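Local coordinates for ABC transporter substrate-binding protein-branched chain amino acid transport (Streptococcus pneumoniae, PDB 4GNR), which binds isoleucine and probably other branched-chain amino acids, delivering them to an ABC transporter for uptake, at residues A[127-132]-A[158-163]; A[122-127]-A[333-338]. All coordinates share one frame; numbering follows the deposited sequence. Where two conformers were deposited one is given.

Contact 1 (A[127-132]-A[158-163]); sequences SFQGKI and KGIAKS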
ATOM      1  N   SER A 127      -3.661  -9.161  -8.344  0.50  8.03           N
ATOM      2  CA  SER A 127      -3.378 -10.144  -9.394  0.50  8.87           C
ATOM      3  C   SER A 127      -1.954  -9.921  -9.934  0.50  8.25           C
ATOM      4  O   SER A 127      -1.156 -10.857 -10.055  0.50  8.31           O
ATOM      5  CB  SER A 127      -4.415 -10.027 -10.493  0.50 10.22           C
ATOM      6  OG  SER A 127      -4.440  -8.708 -10.994  0.50 12.49           O
ATOM      7  N   PHE A 128      -1.653  -8.661 -10.214  1.00  8.22           N
ATOM      8  CA  PHE A 128      -0.335  -8.193 -10.689  1.00  7.93           C
ATOM      9  C   PHE A 128       0.735  -8.619  -9.664  1.00  7.11           C
ATOM     10  O   PHE A 128       1.782  -9.158 -10.046  1.00  7.56           O
ATOM     11  CB  PHE A 128      -0.471  -6.668 -10.864  1.00  8.05           C
ATOM     12  CG  PHE A 128       0.791  -5.848 -11.047  1.00  7.92           C
ATOM     13  CD1 PHE A 128       1.147  -5.332 -12.278  1.00 10.78           C
ATOM     14  CD2 PHE A 128       1.528  -5.449  -9.951  1.00  7.63           C
ATOM     15  CE1 PHE A 128       2.244  -4.482 -12.397  1.00 12.00           C
ATOM     16  CE2 PHE A 128       2.595  -4.594 -10.075  1.00  8.19           C
ATOM     17  CZ  PHE A 128       2.943  -4.108 -11.311  1.00  9.71           C
ATOM     18  N   GLN A 129       0.486  -8.400  -8.362  1.00  7.04           N
ATOM     19  CA  GLN A 129       1.453  -8.797  -7.347  1.00  6.88           C
ATOM     20  C   GLN A 129       1.729 -10.308  -7.352  1.00  6.81           C
ATOM     21  O   GLN A 129       2.873 -10.748  -7.271  1.00  7.25           O
ATOM     22  CB  GLN A 129       1.041  -8.369  -5.943  1.00  7.11           C
ATOM     23  CG  GLN A 129       0.936  -6.863  -5.774  1.00  7.10           C
ATOM     24  CD  GLN A 129       0.970  -6.473  -4.307  1.00  7.42           C
ATOM     25  OE1 GLN A 129       2.025  -6.513  -3.674  1.00  8.45           O
ATOM     26  NE2 GLN A 129      -0.165  -6.061  -3.770  1.00  9.32           N
ATOM     27  N   GLY A 130       0.665 -11.100  -7.412  1.00  7.24           N
ATOM     28  CA  GLY A 130       0.848 -12.563  -7.389  1.00  7.38           C
ATOM     29  C   GLY A 130       1.643 -13.085  -8.574  1.00  7.74           C
ATOM     30  O   GLY A 130       2.443 -14.015  -8.442  1.00  8.30           O
ATOM     31  N   LYS A 131       1.417 -12.485  -9.736  1.00  7.85           N
ATOM     32  CA  LYS A 131       2.139 -12.864 -10.964  1.00  8.35           C
ATOM     33  C   LYS A 131       3.619 -12.524 -10.840  1.00  7.66           C
ATOM     34  O   LYS A 131       4.480 -13.316 -11.199  1.00  8.79           O
ATOM     35  CB  LYS A 131       1.543 -12.152 -12.187  1.00  9.58           C
ATOM     36  CG  LYS A 131       0.175 -12.606 -12.599  1.00 11.69           C
ATOM     37  CD  LYS A 131      -0.428 -11.687 -13.642  1.00 14.37           C
ATOM     38  CE  LYS A 131      -1.808 -12.083 -14.052  1.00 18.10           C
ATOM     39  NZ  LYS A 131      -2.315 -11.003 -14.914  1.00 21.69           N
ATOM     40  N   ILE A 132       3.896 -11.318 -10.339  1.00  7.59           N
ATOM     41  CA  ILE A 132       5.284 -10.898 -10.140  1.00  7.46           C
ATOM     42  C   ILE A 132       5.980 -11.830  -9.142  1.00  7.22           C
ATOM     43  O   ILE A 132       7.121 -12.242  -9.356  1.00  8.44           O
ATOM     44  CB  ILE A 132       5.337  -9.452  -9.683  1.00  7.94           C
ATOM     45  CG1 ILE A 132       5.026  -8.527 -10.879  1.00  8.40           C
ATOM     46  CG2 ILE A 132       6.700  -9.134  -9.069  1.00  9.99           C
ATOM     47  CD1 ILE A 132       4.853  -7.070 -10.431  1.00  9.83           C
ATOM     48  N   LYS A 158      -5.645 -13.340   0.278  1.00 10.69           N
ATOM     49  CA  LYS A 158      -6.236 -14.383  -0.559  1.00 11.57           C
ATOM     50  C   LYS A 158      -6.159 -14.067  -2.054  1.00 10.29           C
ATOM     51  O   LYS A 158      -5.973 -14.974  -2.867  1.00 10.90           O
ATOM     52  CB  LYS A 158      -7.650 -14.727  -0.105  1.00 13.54           C
ATOM     53  CG  LYS A 158      -7.627 -15.442   1.265  1.00 15.42           C
ATOM     54  CD  LYS A 158      -8.954 -15.889   1.822  1.00 19.35           C
ATOM     55  CE  LYS A 158      -9.830 -14.754   2.169  1.00 21.80           C
ATOM     56  NZ  LYS A 158     -11.070 -15.265   2.822  1.00 24.77           N
ATOM     57  N   GLY A 159      -6.250 -12.788  -2.404  1.00 10.10           N
ATOM     58  CA  GLY A 159      -6.139 -12.376  -3.809  1.00  9.93           C
ATOM     59  C   GLY A 159      -4.728 -12.598  -4.352  1.00  8.93           C
ATOM     60  O   GLY A 159      -4.539 -13.083  -5.463  1.00  9.78           O
ATOM     61  N   ILE A 160      -3.725 -12.226  -3.567  1.00  8.37           N
ATOM     62  CA  ILE A 160      -2.339 -12.460  -3.967  1.00  7.83           C
ATOM     63  C   ILE A 160      -2.101 -13.984  -4.091  1.00  8.14           C
ATOM     64  O   ILE A 160      -1.524 -14.464  -5.061  1.00  8.43           O
ATOM     65  CB  ILE A 160      -1.343 -11.818  -2.982  1.00  7.72           C
ATOM     66  CG1 ILE A 160      -1.496 -10.296  -2.998  1.00  8.33           C
ATOM     67  CG2 ILE A 160       0.082 -12.259  -3.326  1.00  8.81           C
ATOM     68  CD1 ILE A 160      -0.547  -9.582  -2.055  1.00 11.46           C
ATOM     69  N   ALA A 161      -2.563 -14.738  -3.097  1.00  8.57           N
ATOM     70  CA  ALA A 161      -2.377 -16.197  -3.111  1.00  9.16           C
ATOM     71  C   ALA A 161      -3.041 -16.839  -4.344  1.00  9.45           C
ATOM     72  O   ALA A 161      -2.452 -17.719  -4.992  1.00  9.99           O
ATOM     73  CB  ALA A 161      -2.896 -16.814  -1.834  1.00 10.17           C
ATOM     74  N   LYS A 162      -4.264 -16.406  -4.654  1.00  9.69           N
ATOM     75  CA  LYS A 162      -4.991 -16.950  -5.822  1.00 10.47           C
ATOM     76  C   LYS A 162      -4.179 -16.749  -7.104  1.00 10.18           C
ATOM     77  O   LYS A 162      -4.003 -17.668  -7.913  1.00 10.89           O
ATOM     78  CB  LYS A 162      -6.382 -16.320  -5.941  1.00 11.89           C
ATOM     79  CG  LYS A 162      -7.180 -16.738  -7.169  1.00 14.22           C
ATOM     80  CD  LYS A 162      -8.529 -16.016  -7.227  1.00 17.55           C
ATOM     81  CE  LYS A 162      -9.337 -16.376  -8.464  1.00 22.18           C
ATOM     82  NZ  LYS A 162      -9.001 -15.506  -9.617  1.00 26.67           N
ATOM     83  N   SER A 163      -3.689 -15.528  -7.287  1.00  9.64           N
ATOM     84  CA  SER A 163      -2.900 -15.221  -8.469  1.00  9.77           C
ATOM     85  C   SER A 163      -1.582 -16.009  -8.507  1.00  9.23           C
ATOM     86  O   SER A 163      -1.161 -16.508  -9.563  1.00 10.09           O
ATOM     87  CB  SER A 163      -2.665 -13.725  -8.530  1.00 10.33           C
ATOM     88  OG  SER A 163      -1.791 -13.447  -9.599  1.00 11.48           O
TER

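Contact 2 (A[122-127]-A[333-338]); sequences GTFQDS and KTAYMM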
ATOM      1  N   GLY A 122      -4.546   4.657  -6.464  1.00  5.28           N
ATOM      2  CA  GLY A 122      -3.233   5.127  -6.885  1.00  5.35           C
ATOM      3  C   GLY A 122      -2.169   4.088  -7.183  1.00  5.42           C
ATOM      4  O   GLY A 122      -1.092   4.444  -7.622  1.00  6.15           O
ATOM      5  N   THR A 123      -2.497   2.822  -6.979  1.00  5.88           N
ATOM      6  CA  THR A 123      -1.516   1.737  -7.028  1.00  6.12           C
ATOM      7  C   THR A 123      -1.911   0.581  -7.949  1.00  6.38           C
ATOM      8  O   THR A 123      -2.921   0.619  -8.662  1.00  7.72           O
ATOM      9  CB  THR A 123      -1.295   1.248  -5.542  1.00  6.63           C
ATOM     10  OG1 THR A 123      -0.140   0.410  -5.486  1.00  7.33           O
ATOM     11  CG2 THR A 123      -2.524   0.541  -5.015  1.00  7.28           C
ATOM     12  N   PHE A 124      -1.055  -0.438  -7.971  1.00  6.66           N
ATOM     13  CA  PHE A 124      -1.267  -1.661  -8.720  1.00  6.79           C
ATOM     14  C   PHE A 124      -2.255  -2.589  -7.967  1.00  6.41           C
ATOM     15  O   PHE A 124      -2.750  -2.255  -6.888  1.00  7.06           O
ATOM     16  CB  PHE A 124       0.091  -2.324  -9.049  1.00  7.55           C
ATOM     17  CG  PHE A 124       1.051  -2.384  -7.868  1.00  8.08           C
ATOM     18  CD1 PHE A 124       2.273  -1.732  -7.932  1.00  9.18           C
ATOM     19  CD2 PHE A 124       0.727  -3.058  -6.694  1.00  8.37           C
ATOM     20  CE1 PHE A 124       3.164  -1.767  -6.852  1.00 10.60           C
ATOM     21  CE2 PHE A 124       1.604  -3.065  -5.598  1.00  9.56           C
ATOM     22  CZ  PHE A 124       2.809  -2.412  -5.679  1.00 10.33           C
ATOM     23  N   GLN A 125      -2.534  -3.755  -8.544  1.00  7.28           N
ATOM     24  CA  GLN A 125      -3.508  -4.711  -7.988  1.00  7.14           C
ATOM     25  C   GLN A 125      -2.887  -6.026  -7.548  1.00  7.14           C
ATOM     26  O   GLN A 125      -1.741  -6.374  -7.911  1.00  8.02           O
ATOM     27  CB  GLN A 125      -4.690  -4.952  -8.955  1.00  8.89           C
ATOM     28  CG  GLN A 125      -5.743  -3.834  -8.987  1.00  8.65           C
ATOM     29  CD  GLN A 125      -5.207  -2.509  -9.476  1.00  8.04           C
ATOM     30  OE1 GLN A 125      -4.662  -2.414 -10.580  1.00  9.90           O
ATOM     31  NE2 GLN A 125      -5.391  -1.471  -8.688  1.00  9.06           N
ATOM     32  N   ASP A 126      -3.668  -6.786  -6.780  1.00  7.59           N
ATOM     33  CA  ASP A 126      -3.196  -8.058  -6.216  1.00  7.67           C
ATOM     34  C   ASP A 126      -2.902  -9.115  -7.263  1.00  7.69           C
ATOM     35  O   ASP A 126      -1.960  -9.895  -7.074  1.00  7.87           O
ATOM     36  CB  ASP A 126      -4.174  -8.552  -5.170  1.00  8.02           C
ATOM     37  CG  ASP A 126      -4.232  -7.624  -3.966  1.00  8.56           C
ATOM     38  OD1 ASP A 126      -3.218  -6.958  -3.676  1.00  9.39           O
ATOM     39  OD2 ASP A 126      -5.298  -7.576  -3.328  1.00 10.72           O
ATOM     40  N   SER A 127      -3.661  -9.161  -8.344  0.50  8.03           N
ATOM     41  CA  SER A 127      -3.378 -10.144  -9.394  0.50  8.87           C
ATOM     42  C   SER A 127      -1.954  -9.921  -9.934  0.50  8.25           C
ATOM     43  O   SER A 127      -1.156 -10.857 -10.055  0.50  8.31           O
ATOM     44  CB  SER A 127      -4.415 -10.027 -10.493  0.50 10.22           C
ATOM     45  OG  SER A 127      -4.440  -8.708 -10.994  0.50 12.49           O
ATOM     46  N   LYS A 333       1.369   1.210 -12.530  1.00  6.98           N
ATOM     47  CA  LYS A 333       2.413   1.740 -11.685  1.00  7.29           C
ATOM     48  C   LYS A 333       3.656   0.866 -11.799  1.00  7.42           C
ATOM     49  O   LYS A 333       3.567  -0.362 -11.943  1.00  8.15           O
ATOM     50  CB  LYS A 333       2.000   1.772 -10.215  1.00  7.65           C
ATOM     51  CG  LYS A 333       0.800   2.651  -9.915  1.00  8.80           C
ATOM     52  CD  LYS A 333       1.045   4.150 -10.150  1.00  7.31           C
ATOM     53  CE  LYS A 333       2.072   4.736  -9.237  1.00  7.74           C
ATOM     54  NZ  LYS A 333       2.135   6.202  -9.423  1.00  7.20           N
ATOM     55  N   THR A 334       4.812   1.506 -11.700  1.00  7.82           N
ATOM     56  CA  THR A 334       6.076   0.774 -11.649  1.00  8.43           C
ATOM     57  C   THR A 334       6.138   0.007 -10.322  1.00  7.72           C
ATOM     58  O   THR A 334       5.747   0.503  -9.255  1.00  9.93           O
ATOM     59  CB  THR A 334       7.251   1.731 -11.732  1.00 10.00           C
ATOM     60  OG1 THR A 334       7.172   2.412 -12.990  1.00 13.49           O
ATOM     61  CG2 THR A 334       8.594   1.017 -11.598  1.00 12.31           C
ATOM     62  N   ALA A 335       6.641  -1.213 -10.402  1.00  7.37           N
ATOM     63  CA  ALA A 335       6.839  -2.056  -9.233  1.00  7.36           C
ATOM     64  C   ALA A 335       8.302  -2.484  -9.175  1.00  7.23           C
ATOM     65  O   ALA A 335       8.982  -2.629 -10.190  1.00  7.87           O
ATOM     66  CB  ALA A 335       5.933  -3.279  -9.269  1.00  8.96           C
ATOM     67  N   TYR A 336       8.749  -2.694  -7.949  1.00  7.01           N
ATOM     68  CA  TYR A 336      10.078  -3.150  -7.643  1.00  7.77           C
ATOM     69  C   TYR A 336      10.026  -4.341  -6.712  1.00  7.89           C
ATOM     70  O   TYR A 336       9.122  -4.463  -5.883  1.00  9.36           O
ATOM     71  CB  TYR A 336      10.863  -2.067  -6.859  1.00  9.15           C
ATOM     72  CG  TYR A 336      10.916  -0.735  -7.565  1.00  9.57           C
ATOM     73  CD1 TYR A 336       9.932   0.209  -7.348  1.00 10.54           C
ATOM     74  CD2 TYR A 336      11.937  -0.412  -8.451  1.00 12.82           C
ATOM     75  CE1 TYR A 336       9.932   1.428  -7.983  1.00 13.22           C
ATOM     76  CE2 TYR A 336      11.949   0.813  -9.103  1.00 14.57           C
ATOM     77  CZ  TYR A 336      10.940   1.730  -8.851  1.00 14.66           C
ATOM     78  OH  TYR A 336      10.912   2.970  -9.457  1.00 19.36           O
ATOM     79  N   MET A 337      10.960  -5.271  -6.891  1.00  7.87           N
ATOM     80  CA  MET A 337      11.154  -6.357  -5.928  1.00  7.92           C
ATOM     81  C   MET A 337      12.382  -5.894  -5.129  1.00  7.43           C
ATOM     82  O   MET A 337      13.467  -5.675  -5.691  1.00  8.99           O
ATOM     83  CB  MET A 337      11.408  -7.707  -6.551  1.00  8.48           C
ATOM     84  CG  MET A 337      11.469  -8.804  -5.488  1.00  8.85           C
ATOM     85  SD  MET A 337       9.910  -9.152  -4.635  1.00  8.97           S
ATOM     86  CE  MET A 337       9.022 -10.077  -5.911  1.00 11.78           C
ATOM     87  N   MET A 338      12.189  -5.719  -3.830  1.00  7.66           N
ATOM     88  CA  MET A 338      13.216  -5.272  -2.906  1.00  7.90           C
ATOM     89  C   MET A 338      13.919  -6.479  -2.292  1.00  8.04           C
ATOM     90  O   MET A 338      13.281  -7.456  -1.951  1.00  9.03           O
ATOM     91  CB  MET A 338      12.570  -4.458  -1.755  1.00  8.49           C
ATOM     92  CG  MET A 338      11.602  -3.389  -2.219  1.00 10.31           C
ATOM     93  SD  MET A 338      12.374  -2.043  -3.115  1.00 14.71           S
ATOM     94  CE  MET A 338      12.431  -0.786  -1.851  1.00 21.50           C
TER
HETATM   95  O   HOH W   1      -0.342   7.066  -7.947  1.00  7.52           O

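Contact 1 (A[127-132]-A[158-163])
Ser163 presses its CB and OG against the backbone of helix 126-139 beside Gly130, its CB 3.8 Å from Ser127 CA and its OG 3.6 Å from Gly130 CA. OG is anti to its own backbone N (chi1 174°) and donates to Ser127 O over 2.7 Å, in the carbonyl plane and on a lone pair, at a C=O...OG angle of 124°. The same oxygen also accepts from Lys131 N, one turn on, so a helix bond and an interhelical bond grip one carbonyl. Gly130, with no side chain facing the partner helix, brings its CA to 4.7 Å from Ile160 CA, and the axes of segments 127-132 and 158-163 pass 7.3 Å apart at a crossing angle of -47°. Beside this backbone contact the Ile160 side chain lies obliquely across Gln129, with CD1 3.9 Å from Gln129 NE2. Gln129 OE1 accepts from the backbone N of Asp229, a residue of the isoleucine pocket, which makes Gln129 a second-shell residue. Lys131 borders the seam with CG 3.7 Å from Ser163 OG. This glycine-mediated close crossing joins two consecutive helices of the second lobe, separated by strand 145-151, in the α/β architecture of a type I periplasmic binding protein.

Contact 2 (A[122-127]-A[333-338])
Phe124 and Lys333 cross at about a right angle where two interlobe linkers of the periplasmic-binding-protein fold come together. Residues 122-125 lead from strand 119-121 of one sheet into helix 126-139 of the other lobe, and 333-334 lead into strand 335-341 of that lobe's sheet, consistent with two of the three hinge segments of this family. The Phe124 ring meets Ala335 obliquely, CE1 lying 4.0 Å from Ala335 CB, while Thr334 O stands at the ring edge, near its plane. Thr123 OG1 lies 3.7 Å above the plane of the Phe124 ring, over its centre. Lys333 contributes its aliphatic chain: CB adjoins Phe124 CD1, and CG packs 3.8 Å from Thr123 CA. The bend at chi2 (-66°) sets Lys333 CD 3.3 Å from Gly122 O, and a second bend at chi3 (-65°) keeps CE near the same oxygen, 3.6 Å away. Farther out, Lys333 NZ is held by hydrogen bonds to Thr320 OG1 and Gln322 O, and the Phe124 ring also touches Ile251 of strand 248-252. The ammonium group is linked to the opposing backbone through water 1, which donates to Gly122 O at 2.7 Å and accepts from Lys333 NZ at 3.0 Å.

How the contacts relate
Both contacts are largely buried, each with one exposed member (Lys131 in contact 1, Thr334 in contact 2), and contact 2 lies nearer the chain centre. Contact 1 uses helix 126-139 itself, contact 2 the linker leading into it; Ser127, common to both ranges, takes part only in contact 1. Contact 1 stays within one lobe and depends on close backbone approach with a direct hydrogen bond. Contact 2 joins interlobe linkers through aromatic and aliphatic packing, with water as the polar bridge. The two meet: Gln129 CD packs 3.7 Å from Phe124 CE2, and Phe128 CE2 lies 3.7 Å from Ala335 CB. The helix start is thus packed between helix 155-167 and the linker entering strand 335-341.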